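Local coordinates for lovastatin nonaketide synthase mokA (Monascus pilosus, PDB 6AD3), which catalyses the iterative nine-step assembly of the polyketide precursor of monacolin K (lovastatin), and is represented here by its condensation domain, at residues Gly171-Gln174 with Leu175-Thr178; Val236-Phe239 with Ala240-Ala243; Asp309-Val312 with Ala313-Ile316; Val410-Arg414 with Leu415-Val419. The protein carries 1 engineered substitution. All blocks are in the same frame, centred on the assembly; numbering follows the deposited sequence.

Contact 1. Residues Gly171-Gln174 with Leu175-Thr178. Engineered in segment 171-174: W173 (natural residue Arg).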
ATOM      1  N   GLY A 171       7.397 -20.538   8.332  1.00 18.59           N
ATOM      2  CA  GLY A 171       8.424 -19.520   8.466  1.00 19.22           C
ATOM      3  C   GLY A 171       7.876 -18.141   8.075  1.00 18.60           C
ATOM      4  O   GLY A 171       8.197 -17.144   8.692  1.00 18.00           O
ATOM      5  N   TYR A 172       7.160 -18.102   6.963  1.00 16.03           N
ATOM      6  CA  TYR A 172       6.522 -16.861   6.490  1.00 17.27           C
ATOM      7  C   TYR A 172       5.648 -16.226   7.566  1.00 17.58           C
ATOM      8  O   TYR A 172       5.795 -15.062   7.878  1.00 16.77           O
ATOM      9  CB  TYR A 172       5.722 -17.136   5.213  1.00 15.65           C
ATOM     10  CG  TYR A 172       4.890 -15.945   4.768  1.00 15.12           C
ATOM     11  CD1 TYR A 172       5.430 -14.951   3.935  1.00 15.48           C
ATOM     12  CD2 TYR A 172       3.601 -15.760   5.249  1.00 16.27           C
ATOM     13  CE1 TYR A 172       4.675 -13.854   3.534  1.00 14.56           C
ATOM     14  CE2 TYR A 172       2.853 -14.632   4.870  1.00 15.78           C
ATOM     15  CZ  TYR A 172       3.414 -13.677   4.042  1.00 16.49           C
ATOM     16  OH  TYR A 172       2.658 -12.576   3.629  1.00 15.80           O
ATOM     17  N   TRP A 173       4.744 -17.000   8.146  1.00 15.76           N
ATOM     18  CA  TRP A 173       3.854 -16.464   9.170  1.00 18.26           C
ATOM     19  C   TRP A 173       4.581 -16.092  10.473  1.00 19.52           C
ATOM     20  O   TRP A 173       4.162 -15.162  11.179  1.00 20.67           O
ATOM     21  CB  TRP A 173       2.671 -17.416   9.417  1.00 18.61           C
ATOM     22  CG  TRP A 173       1.737 -17.501   8.248  1.00 20.22           C
ATOM     23  CD1 TRP A 173       1.655 -18.509   7.332  1.00 22.33           C
ATOM     24  CD2 TRP A 173       0.908 -16.444   7.745  1.00 18.41           C
ATOM     25  NE1 TRP A 173       0.692 -18.208   6.387  1.00 23.73           N
ATOM     26  CE2 TRP A 173       0.289 -16.914   6.575  1.00 21.04           C
ATOM     27  CE3 TRP A 173       0.591 -15.161   8.208  1.00 21.87           C
ATOM     28  CZ2 TRP A 173      -0.579 -16.118   5.821  1.00 22.01           C
ATOM     29  CZ3 TRP A 173      -0.273 -14.376   7.479  1.00 21.49           C
ATOM     30  CH2 TRP A 173      -0.829 -14.841   6.285  1.00 20.88           C
ATOM     31  N   GLN A 174       5.741 -16.704  10.736  1.00 19.26           N
ATOM     32  CA  GLN A 174       6.608 -16.217  11.818  1.00 20.35           C
ATOM     33  C   GLN A 174       7.204 -14.823  11.504  1.00 18.39           C
ATOM     34  O   GLN A 174       7.218 -13.926  12.365  1.00 18.06           O
ATOM     35  CB  GLN A 174       7.758 -17.218  12.101  1.00 24.04           C
ATOM     36  CG  GLN A 174       7.310 -18.497  12.793  1.00 32.15           C
ATOM     37  CD  GLN A 174       8.311 -19.665  12.627  1.00 42.73           C
ATOM     38  OE1 GLN A 174       7.952 -20.832  12.826  1.00 55.89           O
ATOM     39  NE2 GLN A 174       9.550 -19.354  12.242  1.00 45.34           N
ATOM     40  N   LEU A 175       7.551 -14.599  10.234  1.00 16.85           N
ATOM     41  CA  LEU A 175       8.098 -13.301   9.808  1.00 16.63           C
ATOM     42  C   LEU A 175       7.029 -12.200   9.862  1.00 16.16           C
ATOM     43  O   LEU A 175       7.319 -11.076  10.247  1.00 16.15           O
ATOM     44  CB  LEU A 175       8.707 -13.395   8.411  1.00 16.33           C
ATOM     45  CG  LEU A 175       9.986 -14.217   8.263  1.00 18.71           C
ATOM     46  CD1 LEU A 175      10.351 -14.373   6.793  1.00 19.68           C
ATOM     47  CD2 LEU A 175      11.160 -13.603   9.018  1.00 22.61           C
ATOM     48  N   VAL A 176       5.773 -12.588   9.706  1.00 16.75           N
ATOM     49  CA  VAL A 176       4.667 -11.671   9.851  1.00 16.52           C
ATOM     50  C   VAL A 176       4.588 -11.123  11.270  1.00 17.15           C
ATOM     51  O   VAL A 176       4.214  -9.960  11.474  1.00 17.97           O
ATOM     52  CB  VAL A 176       3.322 -12.321   9.385  1.00 15.63           C
ATOM     53  CG1 VAL A 176       2.119 -11.498   9.803  1.00 19.80           C
ATOM     54  CG2 VAL A 176       3.344 -12.493   7.886  1.00 17.41           C
ATOM     55  N   GLN A 177       5.031 -11.925  12.230  1.00 16.96           N
ATOM     56  CA  GLN A 177       5.013 -11.550  13.657  1.00 19.57           C
ATOM     57  C   GLN A 177       6.374 -11.089  14.162  1.00 17.24           C
ATOM     58  O   GLN A 177       6.594 -10.953  15.378  1.00 18.37           O
ATOM     59  CB  GLN A 177       4.567 -12.740  14.525  1.00 22.35           C
ATOM     60  CG  GLN A 177       3.187 -13.253  14.244  1.00 27.04           C
ATOM     61  CD  GLN A 177       2.121 -12.183  14.335  1.00 28.46           C
ATOM     62  OE1 GLN A 177       2.139 -11.338  15.227  1.00 31.17           O
ATOM     63  NE2 GLN A 177       1.160 -12.256  13.455  1.00 31.97           N
ATOM     64  N   THR A 178       7.275 -10.750  13.264  1.00 17.96           N
ATOM     65  CA  THR A 178       8.626 -10.437  13.698  1.00 17.76           C
ATOM     66  C   THR A 178       8.670  -9.102  14.478  1.00 18.33           C
ATOM     67  O   THR A 178       7.811  -8.232  14.317  1.00 19.24           O
ATOM     68  CB  THR A 178       9.606 -10.428  12.505  1.00 20.32           C
ATOM     69  OG1 THR A 178      10.958 -10.637  12.997  1.00 22.32           O
ATOM     70  CG2 THR A 178       9.518  -9.140  11.818  1.00 23.91           C
TER
HETATM   71  O   HOH W   1       1.436 -14.751  11.669  1.00 28.16           O
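Successive i to i+4 bonds, L175 N to G171 O at 3.0 Å and V176 N to Y172 O at 3.1 Å, carry the backbone through the C-terminal part of helix 165-176, after which Q177 N turns back to Q174 O, lying well above that carbonyl's plane. This is the crossover helix of a beta-alpha-beta unit between strands 157-161 and 188-195. V176 meets both aromatic residues through one methyl. With CG1 anti to the backbone N (chi1 168°), CG2 is left anti to the carbonyl carbon and reaches Y172 CE2 at 3.7 Å and W173 CE3 at 3.8 Å, approaching both rings obliquely. W173, an engineered residue in place of the natural arginine, runs alongside V176. One face of its indole also receives Y172 CD2, 3.6 Å above the plane and over the centre, while W173 CD1 sits at the tyrosine edge. The phenol passes inward to the sheet, where OH is hydrogen-bonded to T460 OG1 and T101 O. L175 faces V191 and F193 on strand 188-195, and its CG rests 3.5 Å from G171 O. On the outer side the Q177 chain bends at chi2 (-55°), and a water donates to W173 O at 2.8 Å while accepting from Q177 NE2 at 3.1 Å.

Contact 2. Residues Val236-Phe239 with Ala240-Ala243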
ATOM      1  N   VAL A 236      23.633   6.119  -6.550  1.00 21.47           N
ATOM      2  CA  VAL A 236      22.428   5.596  -5.845  1.00 18.41           C
ATOM      3  C   VAL A 236      21.687   6.743  -5.211  1.00 19.73           C
ATOM      4  O   VAL A 236      22.265   7.498  -4.419  1.00 19.05           O
ATOM      5  CB  VAL A 236      22.834   4.557  -4.735  1.00 20.81           C
ATOM      6  CG1 VAL A 236      21.603   4.034  -3.970  1.00 22.66           C
ATOM      7  CG2 VAL A 236      23.589   3.407  -5.342  1.00 24.11           C
ATOM      8  N   PRO A 237      20.430   6.935  -5.576  1.00 16.99           N
ATOM      9  CA  PRO A 237      19.661   7.981  -4.948  1.00 19.25           C
ATOM     10  C   PRO A 237      19.241   7.585  -3.538  1.00 19.37           C
ATOM     11  O   PRO A 237      18.480   6.645  -3.346  1.00 18.43           O
ATOM     12  CB  PRO A 237      18.461   8.147  -5.876  1.00 22.89           C
ATOM     13  CG  PRO A 237      18.325   6.855  -6.557  1.00 22.69           C
ATOM     14  CD  PRO A 237      19.694   6.273  -6.668  1.00 21.34           C
ATOM     15  N   GLN A 238      19.786   8.261  -2.542  1.00 17.47           N
ATOM     16  CA  GLN A 238      19.602   7.795  -1.196  1.00 15.30           C
ATOM     17  C   GLN A 238      18.333   8.420  -0.595  1.00 14.06           C
ATOM     18  O   GLN A 238      18.022   9.612  -0.828  1.00 16.15           O
ATOM     19  CB  GLN A 238      20.822   8.137  -0.349  1.00 16.20           C
ATOM     20  CG  GLN A 238      22.124   7.525  -0.882  1.00 17.45           C
ATOM     21  CD  GLN A 238      22.179   6.043  -0.705  1.00 17.26           C
ATOM     22  OE1 GLN A 238      21.268   5.430  -0.096  1.00 17.56           O
ATOM     23  NE2 GLN A 238      23.298   5.442  -1.124  1.00 18.09           N
ATOM     24  N   PHE A 239      17.691   7.664   0.306  1.00 14.63           N
ATOM     25  CA  PHE A 239      16.369   8.052   0.826  1.00 14.69           C
ATOM     26  C   PHE A 239      16.383   9.395   1.512  1.00 14.80           C
ATOM     27  O   PHE A 239      15.546  10.245   1.249  1.00 16.78           O
ATOM     28  CB  PHE A 239      15.852   6.983   1.775  1.00 13.91           C
ATOM     29  CG  PHE A 239      14.519   7.289   2.337  1.00 13.25           C
ATOM     30  CD1 PHE A 239      13.402   7.250   1.517  1.00 16.24           C
ATOM     31  CD2 PHE A 239      14.418   7.912   3.567  1.00 16.39           C
ATOM     32  CE1 PHE A 239      12.141   7.603   2.012  1.00 18.55           C
ATOM     33  CE2 PHE A 239      13.170   8.236   4.093  1.00 17.14           C
ATOM     34  CZ  PHE A 239      12.038   8.085   3.313  1.00 18.45           C
ATOM     35  N   ALA A 240      17.354   9.624   2.404  1.00 15.25           N
ATOM     36  CA  ALA A 240      17.344  10.875   3.181  1.00 17.23           C
ATOM     37  C   ALA A 240      17.452  12.081   2.294  1.00 18.75           C
ATOM     38  O   ALA A 240      16.852  13.117   2.587  1.00 19.75           O
ATOM     39  CB  ALA A 240      18.456  10.870   4.217  1.00 19.77           C
ATOM     40  N   ASP A 241      18.306  11.997   1.273  1.00 19.26           N
ATOM     41  CA  ASP A 241      18.450  13.093   0.299  1.00 20.75           C
ATOM     42  C   ASP A 241      17.098  13.437  -0.348  1.00 20.68           C
ATOM     43  O   ASP A 241      16.652  14.604  -0.351  1.00 23.14           O
ATOM     44  CB  ASP A 241      19.505  12.726  -0.753  1.00 21.08           C
ATOM     45  CG  ASP A 241      20.915  12.601  -0.137  1.00 27.78           C
ATOM     46  OD1 ASP A 241      21.179  13.342   0.807  1.00 30.87           O
ATOM     47  OD2 ASP A 241      21.749  11.800  -0.608  1.00 25.84           O
ATOM     48  N   LEU A 242      16.398  12.415  -0.798  1.00 20.25           N
ATOM     49  CA  LEU A 242      15.103  12.632  -1.443  1.00 19.11           C
ATOM     50  C   LEU A 242      14.064  13.123  -0.461  1.00 19.13           C
ATOM     51  O   LEU A 242      13.260  14.015  -0.786  1.00 21.23           O
ATOM     52  CB  LEU A 242      14.630  11.353  -2.138  1.00 21.00           C
ATOM     53  CG  LEU A 242      15.444  10.940  -3.343  1.00 22.42           C
ATOM     54  CD1 LEU A 242      15.016   9.570  -3.830  1.00 22.68           C
ATOM     55  CD2 LEU A 242      15.339  11.973  -4.455  1.00 32.46           C
ATOM     56  N   ALA A 243      14.061  12.561   0.743  1.00 17.44           N
ATOM     57  CA  ALA A 243      13.076  12.962   1.776  1.00 18.78           C
ATOM     58  C   ALA A 243      13.289  14.431   2.223  1.00 22.43           C
ATOM     59  O   ALA A 243      12.326  15.187   2.404  1.00 22.71           O
ATOM     60  CB  ALA A 243      13.136  12.027   2.971  1.00 20.33           C
TER
HETATM   61  O   HOH W   2      21.332  10.593  -2.912  1.00 24.85           O
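F239 turns one ring face to the methyl of A243 a helical turn later, with CE2 4.0 Å from A243 CB, while F369 packs against the same phenylalanine edge-to-face. CG of F239 lies anti to its backbone N (chi1 -180°), which sets the ring beside the carbonyl carbon, where A243 CB comes over its face. The other flat group, the Q238 amide, leads away from the helix: OE1 is hydrogen-bonded to E127 N and NE2 to R125 O, so both its polar atoms are taken by another part of the chain. Q238 is the N-cap of helix 239-251. Its carbonyl oxygen accepts from L242 N at 3.2 Å, and F239 O accepts from A243 N at 2.8 Å, both nearly straight and close to the C=O axis. P237 CB makes a looser apolar touch with L242 CD1 at 4.3 Å. D241 lies beside the cap, its CB 3.4 Å from Q238 O. A water donates to D241 OD2 at 2.6 Å and accepts from Q238 N at 2.8 Å, bridging the N-cap amide and the carboxylate three residues on. The water, and not the carboxylate, thus takes up the Q238 N-H, and the helix dipole would probably favour the ionised form of D241.

Contact 3. Residues Asp309-Val312 with Ala313-Ile316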
ATOM      1  N   ASP A 309     -11.770 -12.797 -14.347  1.00 19.33           N
ATOM      2  CA  ASP A 309     -11.936 -13.438 -15.658  1.00 20.78           C
ATOM      3  C   ASP A 309     -11.180 -12.670 -16.741  1.00 20.82           C
ATOM      4  O   ASP A 309     -11.350 -11.466 -16.871  1.00 20.00           O
ATOM      5  CB  ASP A 309     -13.429 -13.473 -15.990  1.00 22.31           C
ATOM      6  CG  ASP A 309     -13.715 -14.093 -17.350  1.00 31.66           C
ATOM      7  OD1 ASP A 309     -13.874 -15.310 -17.420  1.00 34.38           O
ATOM      8  OD2 ASP A 309     -13.911 -13.348 -18.300  1.00 33.11           O
ATOM      9  N   PRO A 310     -10.487 -13.395 -17.639  1.00 21.59           N
ATOM     10  CA  PRO A 310      -9.667 -12.696 -18.610  1.00 20.49           C
ATOM     11  C   PRO A 310     -10.457 -12.010 -19.717  1.00 19.43           C
ATOM     12  O   PRO A 310     -10.024 -10.961 -20.225  1.00 17.64           O
ATOM     13  CB  PRO A 310      -8.771 -13.807 -19.185  1.00 23.28           C
ATOM     14  CG  PRO A 310      -9.510 -15.074 -18.923  1.00 25.35           C
ATOM     15  CD  PRO A 310     -10.140 -14.834 -17.577  1.00 25.22           C
ATOM     16  N   MET A 311     -11.699 -12.436 -19.932  1.00 20.55           N
ATOM     17  CA  MET A 311     -12.536 -11.744 -20.916  1.00 19.46           C
ATOM     18  C   MET A 311     -13.104 -10.463 -20.350  1.00 19.96           C
ATOM     19  O   MET A 311     -13.243  -9.474 -21.069  1.00 18.14           O
ATOM     20  CB  MET A 311     -13.647 -12.649 -21.459  1.00 24.81           C
ATOM     21  CG  MET A 311     -13.181 -13.506 -22.615  1.00 31.10           C
ATOM     22  SD  MET A 311     -12.640 -12.495 -24.045  1.00 29.29           S
ATOM     23  CE  MET A 311     -13.897 -11.279 -24.090  1.00 29.77           C
ATOM     24  N   VAL A 312     -13.355 -10.447 -19.034  1.00 19.58           N
ATOM     25  CA  VAL A 312     -13.779  -9.200 -18.381  1.00 18.10           C
ATOM     26  C   VAL A 312     -12.630  -8.191 -18.394  1.00 16.79           C
ATOM     27  O   VAL A 312     -12.815  -7.007 -18.734  1.00 18.09           O
ATOM     28  CB  VAL A 312     -14.253  -9.432 -16.930  1.00 18.29           C
ATOM     29  CG1 VAL A 312     -14.617  -8.116 -16.289  1.00 19.31           C
ATOM     30  CG2 VAL A 312     -15.449 -10.390 -16.904  1.00 21.18           C
ATOM     31  N   ALA A 313     -11.440  -8.659 -18.114  1.00 17.01           N
ATOM     32  CA  ALA A 313     -10.239  -7.783 -18.182  1.00 17.73           C
ATOM     33  C   ALA A 313     -10.011  -7.207 -19.563  1.00 18.53           C
ATOM     34  O   ALA A 313      -9.686  -6.006 -19.710  1.00 18.29           O
ATOM     35  CB  ALA A 313      -9.021  -8.524 -17.730  1.00 16.96           C
ATOM     36  N   PHE A 314     -10.231  -8.044 -20.570  1.00 17.67           N
ATOM     37  CA  PHE A 314     -10.124  -7.632 -21.977  1.00 19.26           C
ATOM     38  C   PHE A 314     -11.138  -6.553 -22.315  1.00 19.01           C
ATOM     39  O   PHE A 314     -10.788  -5.537 -22.945  1.00 19.61           O
ATOM     40  CB  PHE A 314     -10.274  -8.851 -22.896  1.00 19.45           C
ATOM     41  CG  PHE A 314     -10.402  -8.498 -24.366  1.00 19.84           C
ATOM     42  CD1 PHE A 314      -9.273  -8.211 -25.114  1.00 25.96           C
ATOM     43  CD2 PHE A 314     -11.632  -8.361 -24.939  1.00 22.10           C
ATOM     44  CE1 PHE A 314      -9.386  -7.857 -26.445  1.00 32.36           C
ATOM     45  CE2 PHE A 314     -11.761  -8.036 -26.280  1.00 27.84           C
ATOM     46  CZ  PHE A 314     -10.632  -7.801 -27.032  1.00 27.00           C
ATOM     47  N   ARG A 315     -12.408  -6.748 -21.944  1.00 18.20           N
ATOM     48  CA  ARG A 315     -13.429  -5.754 -22.215  1.00 19.94           C
ATOM     49  C   ARG A 315     -13.117  -4.441 -21.512  1.00 17.71           C
ATOM     50  O   ARG A 315     -13.372  -3.362 -22.040  1.00 19.28           O
ATOM     51  CB  ARG A 315     -14.814  -6.252 -21.785  1.00 20.74           C
ATOM     52  CG  ARG A 315     -15.327  -7.381 -22.657  1.00 23.52           C
ATOM     53  CD  ARG A 315     -16.792  -7.699 -22.423  1.00 24.74           C
ATOM     54  NE  ARG A 315     -17.083  -8.961 -23.098  1.00 30.61           N
ATOM     55  CZ  ARG A 315     -17.069 -10.141 -22.494  1.00 33.59           C
ATOM     56  NH1 ARG A 315     -17.161 -10.191 -21.162  1.00 25.23           N
ATOM     57  NH2 ARG A 315     -17.153 -11.262 -23.222  1.00 32.14           N
ATOM     58  N   ILE A 316     -12.599  -4.530 -20.309  1.00 17.19           N
ATOM     59  CA  ILE A 316     -12.227  -3.330 -19.610  1.00 18.47           C
ATOM     60  C   ILE A 316     -11.099  -2.573 -20.342  1.00 16.78           C
ATOM     61  O   ILE A 316     -11.164  -1.362 -20.497  1.00 18.39           O
ATOM     62  CB  ILE A 316     -11.864  -3.647 -18.153  1.00 17.04           C
ATOM     63  CG1 ILE A 316     -13.141  -4.018 -17.393  1.00 18.76           C
ATOM     64  CG2 ILE A 316     -11.192  -2.434 -17.486  1.00 18.69           C
ATOM     65  CD1 ILE A 316     -12.861  -4.579 -15.994  1.00 18.07           C
TER
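M311 leaves the first turn of helix 310-322 and curls between the side chains of F314 and R315. Its CB is 4.2 Å from R315 NH2. Bends at chi2 (-62°) and chi3 then swing the chain along the helix: SD comes to 5.1 Å from the centroid of the F314 ring, well off the ring normal, in an oblique Met-aromatic contact. The terminal CE lies over one face of the R315 guanidinium, 3.4 Å from NH2, and also touches F314 CD2 at 3.8 Å. The aliphatic part of R315 runs close to the backbone, with CG 3.4 Å from M311 O, the oxygen that also accepts R315 N. On the buried side of the helix, V312 CG1 meets I316 CD1 at 4.0 Å; V312 also packs on S511 of helix 495-512, and I316 on F330 and Y331 of helix 327-343. The turn is closed at its start by D309, the N-cap. Its OD2 accepts V312 N at 3.0 Å through the anti lone pair and, weakly, M311 N at 2.9 Å; the first helical position is the proline P310, which has no N-H to offer. One carboxylate oxygen therefore takes up two amides of the opening turn, and the helix N terminus, with the R315 guanidinium nearby but not in contact, would tend to keep D309 ionised.

Contact 4. Residues Val410-Arg414 with Leu415-Val419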
ATOM      1  N   VAL A 410       0.399  15.211   6.196  1.00 17.72           N
ATOM      2  CA  VAL A 410       0.460  16.667   6.379  1.00 19.40           C
ATOM      3  C   VAL A 410      -0.848  17.362   6.071  1.00 17.95           C
ATOM      4  O   VAL A 410      -1.263  18.248   6.834  1.00 19.47           O
ATOM      5  CB  VAL A 410       1.714  17.412   5.833  1.00 26.44           C
ATOM      6  CG1 VAL A 410       2.737  16.549   5.188  1.00 21.05           C
ATOM      7  CG2 VAL A 410       1.386  18.707   5.089  1.00 24.15           C
ATOM      8  N   LEU A 411      -1.615  16.826   5.128  1.00 17.34           N
ATOM      9  CA  LEU A 411      -3.006  17.314   4.916  1.00 17.38           C
ATOM     10  C   LEU A 411      -3.872  17.067   6.130  1.00 17.57           C
ATOM     11  O   LEU A 411      -4.611  17.951   6.598  1.00 19.63           O
ATOM     12  CB  LEU A 411      -3.631  16.645   3.707  1.00 19.39           C
ATOM     13  CG  LEU A 411      -5.017  17.147   3.358  1.00 21.78           C
ATOM     14  CD1 LEU A 411      -4.990  18.623   2.983  1.00 24.39           C
ATOM     15  CD2 LEU A 411      -5.638  16.329   2.245  1.00 21.99           C
ATOM     16  N   LEU A 412      -3.871  15.843   6.609  1.00 15.76           N
ATOM     17  CA  LEU A 412      -4.666  15.516   7.763  1.00 17.66           C
ATOM     18  C   LEU A 412      -4.402  16.477   8.939  1.00 22.07           C
ATOM     19  O   LEU A 412      -5.342  16.930   9.610  1.00 23.76           O
ATOM     20  CB  LEU A 412      -4.363  14.093   8.198  1.00 18.40           C
ATOM     21  CG  LEU A 412      -5.310  12.981   7.787  1.00 24.80           C
ATOM     22  CD1 LEU A 412      -6.326  13.240   6.726  1.00 20.72           C
ATOM     23  CD2 LEU A 412      -4.641  11.635   7.665  1.00 22.20           C
ATOM     24  N   GLU A 413      -3.129  16.754   9.195  1.00 21.25           N
ATOM     25  CA  GLU A 413      -2.749  17.639  10.294  1.00 21.64           C
ATOM     26  C   GLU A 413      -3.259  19.036  10.050  1.00 23.75           C
ATOM     27  O   GLU A 413      -3.863  19.655  10.938  1.00 27.55           O
ATOM     28  CB  GLU A 413      -1.242  17.685  10.472  1.00 27.73           C
ATOM     29  CG  GLU A 413      -0.808  18.753  11.478  1.00 36.35           C
ATOM     30  CD  GLU A 413       0.609  18.547  11.969  1.00 50.05           C
ATOM     31  OE1 GLU A 413       0.832  18.580  13.202  1.00 62.87           O
ATOM     32  OE2 GLU A 413       1.492  18.305  11.129  1.00 61.41           O
ATOM     33  N   ARG A 414      -3.086  19.513   8.833  1.00 21.90           N
ATOM     34  CA  ARG A 414      -3.594  20.821   8.466  1.00 27.40           C
ATOM     35  C   ARG A 414      -5.077  20.961   8.632  1.00 27.51           C
ATOM     36  O   ARG A 414      -5.545  22.025   9.030  1.00 25.78           O
ATOM     37  CB  ARG A 414      -3.191  21.189   7.074  1.00 28.36           C
ATOM     38  CG  ARG A 414      -1.717  21.472   6.997  1.00 40.06           C
ATOM     39  CD  ARG A 414      -1.324  21.884   5.614  1.00 46.74           C
ATOM     40  NE  ARG A 414      -2.042  23.074   5.214  1.00 58.00           N
ATOM     41  CZ  ARG A 414      -1.549  24.290   5.301  1.00 50.60           C
ATOM     42  NH1 ARG A 414      -0.306  24.477   5.756  1.00 48.86           N
ATOM     43  NH2 ARG A 414      -2.255  25.301   4.842  1.00 54.50           N
ATOM     44  N   LEU A 415      -5.817  19.886   8.366  1.00 22.96           N
ATOM     45  CA  LEU A 415      -7.255  19.899   8.457  1.00 22.01           C
ATOM     46  C   LEU A 415      -7.752  19.689   9.900  1.00 23.67           C
ATOM     47  O   LEU A 415      -8.941  19.676  10.146  1.00 29.27           O
ATOM     48  CB  LEU A 415      -7.824  18.830   7.505  1.00 24.76           C
ATOM     49  CG  LEU A 415      -7.723  19.121   5.999  1.00 24.58           C
ATOM     50  CD1 LEU A 415      -8.202  17.957   5.171  1.00 25.93           C
ATOM     51  CD2 LEU A 415      -8.528  20.368   5.652  1.00 28.08           C
ATOM     52  N   GLY A 416      -6.843  19.413  10.824  1.00 26.25           N
ATOM     53  CA  GLY A 416      -7.187  19.341  12.217  1.00 25.74           C
ATOM     54  C   GLY A 416      -7.545  17.976  12.738  1.00 25.35           C
ATOM     55  O   GLY A 416      -8.084  17.861  13.823  1.00 24.00           O
ATOM     56  N   PHE A 417      -7.203  16.914  12.009  1.00 20.81           N
ATOM     57  CA  PHE A 417      -7.600  15.595  12.434  1.00 21.65           C
ATOM     58  C   PHE A 417      -6.685  15.050  13.507  1.00 24.62           C
ATOM     59  O   PHE A 417      -5.479  15.355  13.519  1.00 25.68           O
ATOM     60  CB  PHE A 417      -7.599  14.644  11.230  1.00 20.26           C
ATOM     61  CG  PHE A 417      -8.796  14.821  10.328  1.00 21.62           C
ATOM     62  CD1 PHE A 417     -10.024  14.206  10.637  1.00 23.20           C
ATOM     63  CD2 PHE A 417      -8.710  15.603   9.169  1.00 19.79           C
ATOM     64  CE1 PHE A 417     -11.149  14.443   9.857  1.00 23.07           C
ATOM     65  CE2 PHE A 417      -9.823  15.801   8.365  1.00 21.74           C
ATOM     66  CZ  PHE A 417     -11.061  15.251   8.739  1.00 23.41           C
ATOM     67  N   GLU A 418      -7.241  14.174  14.349  1.00 22.77           N
ATOM     68  CA  GLU A 418      -6.462  13.386  15.287  1.00 29.77           C
ATOM     69  C   GLU A 418      -5.831  12.162  14.584  1.00 24.32           C
ATOM     70  O   GLU A 418      -6.353  11.656  13.584  1.00 23.16           O
ATOM     71  CB  GLU A 418      -7.367  12.915  16.429  1.00 38.91           C
ATOM     72  CG  GLU A 418      -6.762  13.051  17.821  1.00 57.39           C
ATOM     73  CD  GLU A 418      -6.875  14.459  18.386  1.00 61.64           C
ATOM     74  OE1 GLU A 418      -7.685  14.670  19.319  1.00 73.00           O
ATOM     75  OE2 GLU A 418      -6.096  15.334  17.961  1.00 56.55           O
ATOM     76  N   VAL A 419      -4.696  11.724  15.091  1.00 27.70           N
ATOM     77  CA  VAL A 419      -4.094  10.459  14.650  1.00 24.43           C
ATOM     78  C   VAL A 419      -4.933   9.269  15.138  1.00 26.41           C
ATOM     79  O   VAL A 419      -5.173   9.112  16.340  1.00 25.55           O
ATOM     80  CB  VAL A 419      -2.679  10.334  15.227  1.00 29.01           C
ATOM     81  CG1 VAL A 419      -2.117   8.964  14.943  1.00 29.30           C
ATOM     82  CG2 VAL A 419      -1.775  11.431  14.663  1.00 28.17           C
TER
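A Schellman motif terminates helix 408-414, with G416 as the residue that leaves helical geometry at a phi of 93°. Its two defining bonds run back into the last turn: F417 N to L412 O at 3.0 Å, nearly straight at 167°, and G416 N to E413 O at 3.0 Å, with the donor well above the carbonyl plane. L415 N still makes an ordinary helical bond to L411 O at 2.9 Å and adds a weak one to L412 O. The apolar pairing that accompanies this motif is made by L412 CD1 and F417 CD2, 4.2 Å apart. F417 points back over the helix end, so that L412 O lies in the plane of its ring at the edge, 3.6 Å from CD2. L415 crosses L411 at a slant, L415 CD1 reaching L411 CG at 3.8 Å; L411 has CG anti to the backbone N (chi1 -176°), which brings its CG and CD1 up to that methyl. F417 continues onto P431 and L432, L411 packs on W262, and R414 NE forms a salt bridge with E263. Glycine suits the positive phi because it has no CB to press on the L415 carbonyl. The reversal gives the terminal carbonyls of L412 and E413 backbone donors, while the edge of the F417 ring lies beside L412 O.

All four contacts are local and follow one another in series; each joins adjacent residues, so none closes a loop, and none nests within or crosses another. Contact 1 comes at the end of the crossover helix, over the five-stranded sheet that runs from strand 157-161 to strand 453-460. Contact 2 opens helix 239-251 after the loop that follows helix 213-227. Next, contact 3 starts helix 310-322 directly after strand 301-307, an outer strand of the six-stranded sheet, and sets it against helices 327-343 and 495-512. Contact 4 ends helix 408-414, which packs on helices 80-91 and 256-266. Contacts 2 and 4 approach within about 10 Å between nearest atoms, whereas contacts 3 and 4 lie on opposite sides of the chain's centre.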